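Local coordinates for protein quinoline 2-oxidoreductase large subunit (Pseudomonas putida, PDB 1T3Q) that oxidises quinoline at carbon 2 as a molybdenum hydroxylase of the xanthine dehydrogenase family, using a molybdopterin cytosine dinucleotide cofactor, at residues B[44-49]-B[122-127]; B[202-207]-B[281-286]. All blocks are in the same frame, centred on the assembly; numbering follows the deposited sequence.

In the fold
Contacts 1 and 2 share one mixed sheet, in which strand 43-49 runs parallel beside strand 279-282, and their centres lie about 12 Å apart. Contact 1 sits farther out, about 30 Å from the centre of the chain, and is partly buried. It lays a helix start on a strand through small side chains, a histidine and a water-bridged arginine. Contact 2, about 19 Å from that centre, is buried and joins two antiparallel strand ends through backbone bonds and an arginine-glutamate salt bridge. The two meet where V45 CG1 packs 3.5 Å from W281 CB, and R124 NH2 makes a long, weak ion pair with D284 OD1.

Contact 1. Residues B[44-49]-B[122-127]; sequences HVASLR and SSRAIA
R124 and A127, in the first turn of helix 124-131, lie against H44, V45 and A46 of strand 43-49, a helix-on-sheet contact in the a/b hammerhead domain. The helix follows strand 115-121, the antiparallel neighbour of 43-49, and S123 is its N-cap: I126 N donates to S123 OG over 3.0 Å, at an N-H...O angle of 163°.

The R124 side chain runs from H44 past V45 toward A46. R124 CB lies 4.3 Å from H44 CB. The chain bends at chi2 (67°), which sends R124 CD to 3.7 Å from V45 O. NE turns instead to E128 within the same helix. The guanidinium passes near A46 CA, while R124 NH1 makes a weak bond to V45 O at 3.3 Å, its N-H...O angle only 121°. A water bridges the same two atoms, donating to V45 O and accepting from R124 NH1 in the guanidinium plane. NH2 has its strongest partner beyond these residues, a salt bridge to E287, so the arginine also ties the start of the helix to helix 285-291.

H44 covers the turn before the helix. H44 CD2 lies 3.3 Å from S122 O, and H44 CB approaches R124 N at 3.5 Å. One turn further on, A127 CB faces the strand between H44 O and A46; the two alanine methyls, A127 CB and A46 CB, are 3.3 Å apart, tighter than ordinary carbon-carbon contact.

Contact 2. Residues B[202-207]-B[281-286]; sequences ETRGAV and WIEDRQ
R204 grips the E283 carboxylate side-on: NE donates to OE2 and NH1 to OE1, each over 2.8 Å. Both oxygens are met on their syn sides and stay close to the guanidinium plane, although the two planar groups are turned 34° apart. R204 N adds a third bond, reaching OE2 on the anti side from the same face as NE, so one residue holds the carboxylate through backbone and side chain. The backbone of E283 is held too: its N donates to R204 O, and its O accepts from T203 OG1 at 2.6 Å, with the hydroxyl 36° above the carbonyl plane.

Beyond these bonds lies a short antiparallel ladder, in which A206 and W281 form a hydrogen-bonded pair joined by N-to-O bonds of 2.8 Å both ways. G205 CA sits off-centre over the W281 six-membered ring, 4.2 Å from its centroid, while W281 CH2 packs against R204 CB. T203 CG2 lies over the centre of the R285 guanidinium face, 3.7 Å above it; R285 NH2 bonds to G47 O of the small subunit.

Strand 205-211 lies between 279-282 and 216-221, with W281 packed on helix 263-275 and helix 285-291 starting just after D284.

Contact 1. Residues B[44-49]-B[122-127]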
loop_
_atom_site.group_PDB
_atom_site.type_symbol
_atom_site.label_atom_id
_atom_site.label_comp_id
_atom_site.label_asym_id
_atom_site.label_seq_id
_atom_site.Cartn_x
_atom_site.Cartn_y
_atom_site.Cartn_z
ATOM N N HIS B 44 -0.757 5.491 18.170
ATOM C CA HIS B 44 0.552 5.158 18.714
ATOM C C HIS B 44 0.539 4.495 20.081
ATOM O O HIS B 44 -0.229 4.880 20.965
ATOM C CB HIS B 44 1.387 6.433 18.788
ATOM C CG HIS B 44 1.468 7.162 17.485
ATOM N ND1 HIS B 44 2.583 7.117 16.676
ATOM C CD2 HIS B 44 0.551 7.907 16.822
ATOM C CE1 HIS B 44 2.349 7.803 15.571
ATOM N NE2 HIS B 44 1.123 8.291 15.635
ATOM N N VAL B 45 1.407 3.506 20.258
ATOM C CA VAL B 45 1.473 2.813 21.537
ATOM C C VAL B 45 2.742 3.171 22.302
ATOM O O VAL B 45 3.802 3.394 21.708
ATOM C CB VAL B 45 1.403 1.271 21.347
ATOM C CG1 VAL B 45 2.639 0.768 20.628
ATOM C CG2 VAL B 45 1.257 0.578 22.703
ATOM N N ALA B 46 2.612 3.262 23.625
ATOM C CA ALA B 46 3.734 3.540 24.519
ATOM C C ALA B 46 3.606 2.502 25.621
ATOM O O ALA B 46 2.505 2.014 25.882
ATOM C CB ALA B 46 3.638 4.933 25.102
ATOM N N SER B 47 4.713 2.173 26.273
ATOM C CA SER B 47 4.677 1.160 27.318
ATOM C C SER B 47 5.192 1.597 28.682
ATOM O O SER B 47 6.095 2.432 28.791
ATOM C CB SER B 47 5.488 -0.065 26.876
ATOM O OG SER B 47 4.992 -0.602 25.662
ATOM N N LEU B 48 4.590 1.036 29.723
ATOM C CA LEU B 48 5.032 1.280 31.088
ATOM C C LEU B 48 5.697 -0.049 31.424
ATOM O O LEU B 48 5.101 -1.112 31.227
ATOM C CB LEU B 48 3.855 1.522 32.036
ATOM C CG LEU B 48 4.256 1.578 33.516
ATOM C CD1 LEU B 48 5.272 2.697 33.741
ATOM C CD2 LEU B 48 3.019 1.796 34.384
ATOM N N ARG B 49 6.926 0.006 31.918
ATOM C CA ARG B 49 7.666 -1.205 32.234
ATOM C C ARG B 49 7.963 -1.379 33.713
ATOM O O ARG B 49 7.888 -0.431 34.497
ATOM C CB ARG B 49 8.974 -1.211 31.447
ATOM C CG ARG B 49 8.751 -1.127 29.953
ATOM C CD ARG B 49 10.017 -0.808 29.186
ATOM N NE ARG B 49 9.705 -0.686 27.763
ATOM C CZ ARG B 49 9.641 -1.709 26.919
ATOM N NH1 ARG B 49 9.882 -2.943 27.344
ATOM N NH2 ARG B 49 9.309 -1.498 25.652
ATOM N N SER B 122 -3.159 9.357 20.374
ATOM C CA SER B 122 -3.041 10.092 19.115
ATOM C C SER B 122 -1.606 10.337 18.667
ATOM O O SER B 122 -1.350 10.554 17.482
ATOM C CB SER B 122 -3.772 11.431 19.235
ATOM O OG SER B 122 -3.221 12.190 20.292
ATOM N N SER B 123 -0.672 10.314 19.612
ATOM C CA SER B 123 0.739 10.511 19.298
ATOM C C SER B 123 1.565 9.732 20.301
ATOM O O SER B 123 1.081 9.398 21.384
ATOM C CB SER B 123 1.122 11.993 19.377
ATOM O OG SER B 123 1.313 12.395 20.723
ATOM N N ARG B 124 2.808 9.434 19.941
ATOM C CA ARG B 124 3.698 8.705 20.833
ATOM C C ARG B 124 3.973 9.534 22.091
ATOM O O ARG B 124 4.030 8.998 23.198
ATOM C CB ARG B 124 5.010 8.383 20.105
ATOM C CG ARG B 124 6.133 7.887 20.993
ATOM C CD ARG B 124 5.853 6.525 21.610
ATOM N NE ARG B 124 6.995 6.111 22.417
ATOM C CZ ARG B 124 7.539 4.898 22.394
ATOM N NH1 ARG B 124 7.046 3.955 21.607
ATOM N NH2 ARG B 124 8.598 4.637 23.148
ATOM N N ALA B 125 4.131 10.843 21.923
ATOM C CA ALA B 125 4.405 11.719 23.060
ATOM C C ALA B 125 3.265 11.693 24.075
ATOM O O ALA B 125 3.504 11.633 25.283
ATOM C CB ALA B 125 4.641 13.145 22.583
ATOM N N ILE B 126 2.032 11.742 23.584
ATOM C CA ILE B 126 0.865 11.723 24.462
ATOM C C ILE B 126 0.704 10.355 25.117
ATOM O O ILE B 126 0.283 10.260 26.271
ATOM C CB ILE B 126 -0.421 12.096 23.691
ATOM C CG1 ILE B 126 -0.351 13.569 23.268
ATOM C CG2 ILE B 126 -1.659 11.860 24.568
ATOM C CD1 ILE B 126 -1.552 14.044 22.466
ATOM N N ALA B 127 1.044 9.291 24.392
ATOM C CA ALA B 127 0.935 7.951 24.959
ATOM C C ALA B 127 1.902 7.865 26.127
ATOM O O ALA B 127 1.600 7.250 27.154
ATOM C CB ALA B 127 1.273 6.895 23.911
HETATM O O HOH W 1 5.148 3.641 19.382
#

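Contact 2. Residues B[202-207]-B[281-286]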
loop_
_atom_site.group_PDB
_atom_site.type_symbol
_atom_site.label_atom_id
_atom_site.label_comp_id
_atom_site.label_asym_id
_atom_site.label_seq_id
_atom_site.Cartn_x
_atom_site.Cartn_y
_atom_site.Cartn_z
ATOM N N GLU B 202 18.573 0.834 13.603
ATOM C CA GLU B 202 17.121 1.000 13.591
ATOM C C GLU B 202 16.592 0.054 14.669
ATOM O O GLU B 202 16.897 -1.138 14.651
ATOM C CB GLU B 202 16.508 0.588 12.254
ATOM C CG GLU B 202 14.982 0.568 12.294
ATOM C CD GLU B 202 14.371 -0.265 11.187
ATOM O OE1 GLU B 202 14.780 -1.435 11.025
ATOM O OE2 GLU B 202 13.476 0.242 10.484
ATOM N N THR B 203 15.806 0.576 15.602
ATOM C CA THR B 203 15.262 -0.262 16.665
ATOM C C THR B 203 14.112 -1.097 16.109
ATOM O O THR B 203 13.792 -1.019 14.921
ATOM C CB THR B 203 14.727 0.595 17.825
ATOM O OG1 THR B 203 13.730 1.494 17.327
ATOM C CG2 THR B 203 15.859 1.389 18.468
ATOM N N ARG B 204 13.477 -1.887 16.968
ATOM C CA ARG B 204 12.361 -2.711 16.524
ATOM C C ARG B 204 11.108 -1.871 16.332
ATOM O O ARG B 204 10.951 -0.808 16.936
ATOM C CB ARG B 204 12.075 -3.821 17.536
ATOM C CG ARG B 204 13.246 -4.769 17.767
ATOM C CD ARG B 204 12.928 -5.715 18.915
ATOM N NE ARG B 204 12.589 -4.985 20.132
ATOM C CZ ARG B 204 12.030 -5.542 21.200
ATOM N NH1 ARG B 204 11.750 -4.803 22.268
ATOM N NH2 ARG B 204 11.743 -6.838 21.201
ATOM N N GLY B 205 10.214 -2.362 15.486
ATOM C CA GLY B 205 8.985 -1.646 15.232
ATOM C C GLY B 205 8.006 -2.484 14.445
ATOM O O GLY B 205 8.391 -3.427 13.758
ATOM N N ALA B 206 6.730 -2.145 14.560
ATOM C CA ALA B 206 5.688 -2.854 13.845
ATOM C C ALA B 206 4.426 -2.001 13.817
ATOM O O ALA B 206 4.199 -1.184 14.708
ATOM C CB ALA B 206 5.411 -4.200 14.514
ATOM N N VAL B 207 3.619 -2.187 12.777
ATOM C CA VAL B 207 2.372 -1.456 12.617
ATOM C C VAL B 207 1.327 -2.462 12.159
ATOM O O VAL B 207 1.533 -3.171 11.174
ATOM C CB VAL B 207 2.487 -0.341 11.543
ATOM C CG1 VAL B 207 1.170 0.411 11.425
ATOM C CG2 VAL B 207 3.608 0.620 11.908
ATOM N N TRP B 281 3.886 0.808 16.637
ATOM C CA TRP B 281 4.837 0.593 17.719
ATOM C C TRP B 281 6.253 0.782 17.184
ATOM O O TRP B 281 6.741 -0.044 16.414
ATOM C CB TRP B 281 4.726 -0.826 18.288
ATOM C CG TRP B 281 5.926 -1.243 19.114
ATOM C CD1 TRP B 281 6.379 -0.657 20.261
ATOM C CD2 TRP B 281 6.819 -2.338 18.846
ATOM N NE1 TRP B 281 7.496 -1.314 20.725
ATOM C CE2 TRP B 281 7.788 -2.349 19.876
ATOM C CE3 TRP B 281 6.890 -3.311 17.838
ATOM C CZ2 TRP B 281 8.819 -3.297 19.930
ATOM C CZ3 TRP B 281 7.915 -4.256 17.889
ATOM C CH2 TRP B 281 8.867 -4.240 18.931
ATOM N N ILE B 282 6.895 1.877 17.578
ATOM C CA ILE B 282 8.273 2.154 17.184
ATOM C C ILE B 282 8.980 2.416 18.508
ATOM O O ILE B 282 8.780 3.458 19.135
ATOM C CB ILE B 282 8.378 3.410 16.283
ATOM C CG1 ILE B 282 7.588 3.199 14.989
ATOM C CG2 ILE B 282 9.843 3.707 15.985
ATOM C CD1 ILE B 282 8.126 2.081 14.098
ATOM N N GLU B 283 9.800 1.466 18.942
ATOM C CA GLU B 283 10.486 1.598 20.223
ATOM C C GLU B 283 11.682 2.533 20.171
ATOM O O GLU B 283 12.272 2.743 19.105
ATOM C CB GLU B 283 10.938 0.225 20.718
ATOM C CG GLU B 283 12.289 -0.220 20.187
ATOM C CD GLU B 283 12.650 -1.630 20.608
ATOM O OE1 GLU B 283 12.169 -2.083 21.671
ATOM O OE2 GLU B 283 13.434 -2.280 19.882
ATOM N N ASP B 284 12.032 3.103 21.321
ATOM C CA ASP B 284 13.188 3.990 21.389
ATOM C C ASP B 284 14.420 3.179 21.786
ATOM O O ASP B 284 14.314 1.989 22.082
ATOM C CB ASP B 284 12.936 5.155 22.356
ATOM C CG ASP B 284 12.674 4.709 23.787
ATOM O OD1 ASP B 284 11.835 5.357 24.447
ATOM O OD2 ASP B 284 13.304 3.741 24.261
ATOM N N ARG B 285 15.587 3.814 21.794
ATOM C CA ARG B 285 16.822 3.114 22.117
ATOM C C ARG B 285 16.843 2.442 23.493
ATOM O O ARG B 285 17.388 1.351 23.643
ATOM C CB ARG B 285 18.014 4.066 21.983
ATOM C CG ARG B 285 19.371 3.402 22.200
ATOM C CD ARG B 285 19.595 2.216 21.263
ATOM N NE ARG B 285 19.438 2.573 19.854
ATOM C CZ ARG B 285 19.544 1.707 18.848
ATOM N NH1 ARG B 285 19.806 0.426 19.097
ATOM N NH2 ARG B 285 19.395 2.118 17.595
ATOM N N GLN B 286 16.250 3.084 24.493
ATOM C CA GLN B 286 16.220 2.505 25.834
ATOM C C GLN B 286 15.407 1.219 25.860
ATOM O O GLN B 286 15.799 0.246 26.504
ATOM C CB GLN B 286 15.650 3.514 26.835
ATOM C CG GLN B 286 16.638 4.611 27.184
ATOM C CD GLN B 286 17.118 5.358 25.954
ATOM O OE1 GLN B 286 16.335 6.038 25.298
ATOM N NE2 GLN B 286 18.406 5.223 25.628
#